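Local coordinates for methionine import ATP-binding protein metN 2 (Enterococcus faecalis, PDB 2QSW) that is the ATP-binding subunit of an import transporter, represented here by its C-terminal NIL domain, a small fold related to ACT domains, at residues Q59-Q63 and G64-S68; A35-I39 and I40-V44. One frame throughout, in Å; residues are numbered along the deposited sequence.

Contact 1: Q59-Q63 and G64-S68; sequences QQTKQ and GAVGS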
loop_
_atom_site.group_PDB
_atom_site.type_symbol
_atom_site.label_atom_id
_atom_site.label_comp_id
_atom_site.label_asym_id
_atom_site.label_seq_id
_atom_site.Cartn_x
_atom_site.Cartn_y
_atom_site.Cartn_z
ATOM N N GLN A 59 -17.915 -11.062 -9.123
ATOM C CA GLN A 59 -19.207 -11.736 -9.280
ATOM C C GLN A 59 -20.250 -10.987 -8.491
ATOM O O GLN A 59 -19.953 -10.395 -7.473
ATOM C CB GLN A 59 -19.098 -13.175 -8.793
ATOM C CG GLN A 59 -18.017 -13.994 -9.527
ATOM C CD GLN A 59 -18.345 -14.242 -11.020
ATOM O OE1 GLN A 59 -19.461 -14.694 -11.355
ATOM N NE2 GLN A 59 -17.376 -13.954 -11.919
ATOM N N GLN A 60 -21.484 -11.016 -8.970
ATOM C CA GLN A 60 -22.586 -10.428 -8.222
ATOM C C GLN A 60 -23.092 -11.502 -7.217
ATOM O O GLN A 60 -23.263 -12.683 -7.545
ATOM C CB GLN A 60 -23.669 -9.933 -9.215
ATOM C CG GLN A 60 -24.338 -8.523 -8.975
ATOM C CD GLN A 60 -23.478 -7.440 -8.296
ATOM O OE1 GLN A 60 -22.464 -6.938 -8.837
ATOM N NE2 GLN A 60 -23.940 -7.018 -7.121
ATOM N N THR A 61 -23.275 -11.095 -5.972
ATOM C CA THR A 61 -23.775 -12.013 -4.936
ATOM C C THR A 61 -24.877 -11.263 -4.233
ATOM O O THR A 61 -25.130 -10.111 -4.549
ATOM C CB THR A 61 -22.703 -12.409 -3.905
ATOM O OG1 THR A 61 -22.399 -11.260 -3.117
ATOM C CG2 THR A 61 -21.443 -12.962 -4.580
ATOM N N LYS A 62 -25.537 -11.900 -3.267
ATOM C CA LYS A 62 -26.552 -11.191 -2.486
ATOM C C LYS A 62 -25.936 -10.035 -1.681
ATOM O O LYS A 62 -26.605 -9.035 -1.409
ATOM C CB LYS A 62 -27.353 -12.166 -1.623
ATOM C CG LYS A 62 -28.221 -13.077 -2.508
ATOM C CD LYS A 62 -29.033 -14.108 -1.745
ATOM C CE LYS A 62 -29.838 -14.982 -2.726
ATOM N NZ LYS A 62 -30.609 -16.077 -2.045
ATOM N N GLN A 63 -24.635 -10.139 -1.392
ATOM C CA GLN A 63 -23.886 -9.104 -0.675
ATOM C C GLN A 63 -23.506 -7.934 -1.567
ATOM O O GLN A 63 -23.074 -6.898 -1.062
ATOM C CB GLN A 63 -22.596 -9.682 -0.090
ATOM C CG GLN A 63 -22.770 -11.026 0.629
ATOM C CD GLN A 63 -22.263 -12.220 -0.173
ATOM O OE1 GLN A 63 -22.867 -13.299 -0.175
ATOM N NE2 GLN A 63 -21.150 -12.031 -0.855
ATOM N N GLY A 64 -23.641 -8.103 -2.893
ATOM C CA GLY A 64 -23.236 -7.078 -3.879
ATOM C C GLY A 64 -22.067 -7.592 -4.745
ATOM O O GLY A 64 -21.888 -8.804 -4.866
ATOM N N ALA A 65 -21.288 -6.700 -5.357
ATOM C CA ALA A 65 -20.164 -7.132 -6.196
ATOM C C ALA A 65 -19.044 -7.594 -5.288
ATOM O O ALA A 65 -18.678 -6.885 -4.348
ATOM C CB ALA A 65 -19.638 -6.020 -7.125
ATOM N N VAL A 66 -18.568 -8.804 -5.520
ATOM C CA VAL A 66 -17.496 -9.400 -4.713
ATOM C C VAL A 66 -16.376 -9.953 -5.589
ATOM O O VAL A 66 -16.620 -10.561 -6.635
ATOM C CB VAL A 66 -18.076 -10.547 -3.836
ATOM C CG1 VAL A 66 -16.974 -11.306 -3.159
ATOM C CG2 VAL A 66 -19.083 -10.035 -2.831
ATOM N N GLY A 67 -15.132 -9.765 -5.171
ATOM C CA GLY A 67 -13.998 -10.274 -5.866
ATOM C C GLY A 67 -12.788 -9.349 -5.848
ATOM O O GLY A 67 -12.640 -8.574 -4.910
ATOM N N SER A 68 -11.967 -9.442 -6.892
ATOM C CA SER A 68 -10.733 -8.678 -6.957
ATOM C C SER A 68 -10.519 -8.122 -8.363
ATOM O O SER A 68 -10.993 -8.683 -9.362
ATOM C CB SER A 68 -9.561 -9.541 -6.585
ATOM O OG SER A 68 -9.456 -10.638 -7.443
#

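Contact 2: A35-I39 and I40-V44; sequences AKLPI and ISHIV. With ZN (zinc ion), chain C.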
loop_
_atom_site.group_PDB
_atom_site.type_symbol
_atom_site.label_atom_id
_atom_site.label_comp_id
_atom_site.label_asym_id
_atom_site.label_seq_id
_atom_site.Cartn_x
_atom_site.Cartn_y
_atom_site.Cartn_z
ATOM N N ALA A 35 -18.396 1.366 -1.014
ATOM C CA ALA A 35 -19.255 2.492 -1.285
ATOM C C ALA A 35 -20.139 2.204 -2.506
ATOM O O ALA A 35 -19.669 1.655 -3.521
ATOM C CB ALA A 35 -18.410 3.770 -1.527
ATOM N N LYS A 36 -21.405 2.583 -2.406
ATOM C CA LYS A 36 -22.383 2.370 -3.495
ATOM C C LYS A 36 -22.364 3.573 -4.418
ATOM O O LYS A 36 -23.248 4.445 -4.420
ATOM C CB LYS A 36 -23.737 2.082 -2.901
ATOM C CG LYS A 36 -23.746 0.722 -2.271
ATOM C CD LYS A 36 -25.061 0.495 -1.473
ATOM C CE LYS A 36 -24.941 -0.673 -0.487
ATOM N NZ LYS A 36 -24.643 -1.962 -1.149
ATOM N N LEU A 37 -21.274 3.639 -5.169
ATOM C CA LEU A 37 -21.116 4.626 -6.208
ATOM C C LEU A 37 -20.243 4.004 -7.313
ATOM O O LEU A 37 -19.726 2.872 -7.150
ATOM C CB LEU A 37 -20.610 5.961 -5.636
ATOM C CG LEU A 37 -19.293 5.928 -4.866
ATOM C CD1 LEU A 37 -18.168 5.764 -5.853
ATOM C CD2 LEU A 37 -19.019 7.153 -4.056
ATOM N N PRO A 38 -20.194 4.655 -8.494
ATOM C CA PRO A 38 -19.407 4.129 -9.619
ATOM C C PRO A 38 -17.908 4.323 -9.362
ATOM O O PRO A 38 -17.324 5.332 -9.709
ATOM C CB PRO A 38 -19.938 4.921 -10.797
ATOM C CG PRO A 38 -21.266 5.491 -10.332
ATOM C CD PRO A 38 -20.978 5.823 -8.910
ATOM N N ILE A 39 -17.339 3.361 -8.662
ATOM C CA ILE A 39 -16.005 3.485 -8.031
ATOM C C ILE A 39 -14.916 3.911 -9.003
ATOM O O ILE A 39 -14.164 4.877 -8.769
ATOM C CB ILE A 39 -15.561 2.130 -7.425
ATOM C CG1 ILE A 39 -16.466 1.721 -6.262
ATOM C CG2 ILE A 39 -14.091 2.184 -6.949
ATOM C CD1 ILE A 39 -16.387 2.601 -5.062
ATOM N N ILE A 40 -14.822 3.191 -10.123
ATOM C CA ILE A 40 -13.670 3.445 -11.004
ATOM C C ILE A 40 -13.772 4.814 -11.640
ATOM O O ILE A 40 -12.807 5.596 -11.651
ATOM C CB ILE A 40 -13.466 2.361 -12.071
ATOM C CG1 ILE A 40 -13.132 1.027 -11.393
ATOM C CG2 ILE A 40 -12.383 2.791 -13.063
ATOM C CD1 ILE A 40 -11.833 0.984 -10.548
ATOM N N SER A 41 -14.938 5.177 -12.174
ATOM C CA SER A 41 -15.051 6.545 -12.728
ATOM C C SER A 41 -14.884 7.618 -11.650
ATOM O O SER A 41 -14.349 8.713 -11.918
ATOM C CB SER A 41 -16.368 6.745 -13.492
ATOM O OG SER A 41 -17.455 6.331 -12.707
ATOM N N HIS A 42 -15.380 7.332 -10.446
ATOM C CA HIS A 42 -15.283 8.282 -9.363
ATOM C C HIS A 42 -13.812 8.670 -9.084
ATOM O O HIS A 42 -13.454 9.840 -8.993
ATOM C CB HIS A 42 -15.907 7.664 -8.131
ATOM C CG HIS A 42 -15.984 8.589 -6.967
ATOM N ND1 HIS A 42 -17.098 9.353 -6.704
ATOM C CD2 HIS A 42 -15.087 8.887 -6.001
ATOM C CE1 HIS A 42 -16.882 10.079 -5.619
ATOM N NE2 HIS A 42 -15.676 9.807 -5.168
ATOM N N ILE A 43 -12.963 7.660 -8.992
ATOM C CA ILE A 43 -11.544 7.926 -8.717
ATOM C C ILE A 43 -10.824 8.538 -9.931
ATOM O O ILE A 43 -9.960 9.398 -9.753
ATOM C CB ILE A 43 -10.776 6.698 -8.098
ATOM C CG1 ILE A 43 -10.571 5.526 -9.083
ATOM C CG2 ILE A 43 -11.474 6.283 -6.827
ATOM C CD1 ILE A 43 -9.297 4.749 -8.789
ATOM N N VAL A 44 -11.192 8.124 -11.148
ATOM C CA VAL A 44 -10.616 8.724 -12.320
ATOM C C VAL A 44 -10.820 10.220 -12.313
ATOM O O VAL A 44 -9.880 10.980 -12.535
ATOM C CB VAL A 44 -11.220 8.121 -13.618
ATOM C CG1 VAL A 44 -10.889 9.008 -14.843
ATOM C CG2 VAL A 44 -10.718 6.676 -13.800
HETATM ZN ZN ZN C . -14.691 10.930 -3.801
#

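Contact 1: Q59-Q63 and G64-S68
Gln59 and Val66 face each other as an antiparallel hydrogen-bonded pair near the end of the beta hairpin formed by strands 50-61 and 64-74. Gln59 N donates to Val66 O at 2.8 Å, and Val66 N returns the bond to Gln59 O. Next comes the non-hydrogen-bonded pair Gln60-Ala65, with CA atoms 4.6 Å apart, and then Thr61-Gly64, where a type I turn from Thr61 to Gly64 reverses the chain. The closing bonds are more bent, the N-H...O angle being 150° from Thr61 N to Gly64 O, and Gly64 N stands well above the carbonyl plane of Thr61. Gly64, with its positive phi of 115°, adopts a backbone shape in which a CB would be jammed against Gln63 O.

Side chains of Thr61 and Val66 share one face of the hairpin and cross at about a right angle, with Thr61 OG1 3.5 Å from Val66 CG2. In one of its two modelled conformers, Gln63 tentatively brings its amide to the same methyl, NE2 lying 3.5 Å from Val66 CG2. On the other face, again in one of two conformers, the bent chain of Gln60 folds back over Ala65, a doubtful placement with Gln60 OE1 3.4 Å from Ala65 CB. Ala65 O is bonded by the Gln34 side chain, which ties the hairpin to the loop after strand 24-31. Thr61 OG1 sits between its backbone N and carbonyl carbon (chi1 69°), from where it gives a bond of 3.1 Å to Gly64 O; Thr61 N reaches that same oxygen from the opposite face of its carbonyl plane.

Contact 2: A35-I39 and I40-V44
Pro38 O takes two hydrogen bonds from the first turn of helix 39-47. His42 N donates to Pro38 O at 2.9 Å, nearly in line with the carbonyl, whereas Ser41 OG, 3.2 Å from Pro38 O, stands above the carbonyl plane. The Ser41 hydroxyl lies between its own backbone N and carbonyl carbon (chi1 51°), which turns it back toward the proline, and Ser41 OG also lies 3.4 Å from Pro38 CB. One residue on, Ile43 N bonds to Ile39 O at 3.0 Å, continuing the helical pattern. Pro38 occupies the N-cap position, so this is the start of the helix that follows strand 24-31 in the ACT-like NIL domain.

Apolar contact is made chiefly by Leu37, whose two methyls meet His42 differently. Leu37 CD1 approaches His42 CB at 3.7 Å, while Leu37 CD2 lies over one face of the His42 ring, 4.2 Å from its centroid and offset toward the rim, a CH-pi contact. Beyond the two segments, Ile39 and Ile43 pack on Leu87 of helix 77-89, and Ile40 reaches Val51 of strand 50-61.

Metal binding engages the ring itself. With CG anti to the backbone N (chi1 -175°), the imidazole swings back beside Leu37, and His42 NE2 binds the zinc ion at 2.0 Å. Glu46, one helical turn further along, binds the same ion through OE1.

Overall arrangement
Both contacts are local and lie near the surface. Contact 1 sits farther out, about 16 Å from the chain centre to its own, and has no buried residue; contact 2 lies about 11 Å from that centre and includes the buried Ile43. Contact 1 joins two strands of the sheet, while contact 2 joins a loop to the helix that precedes strand 50-61 in the chain. Paired backbone bonds dominate the hairpin, whereas the helix start combines hydrogen bonds to Pro38 O, apolar packing and zinc binding. The nearest atoms of the two are about 5 Å apart without touching, but Gln34, just before segment 35-39, bonds to contact 1.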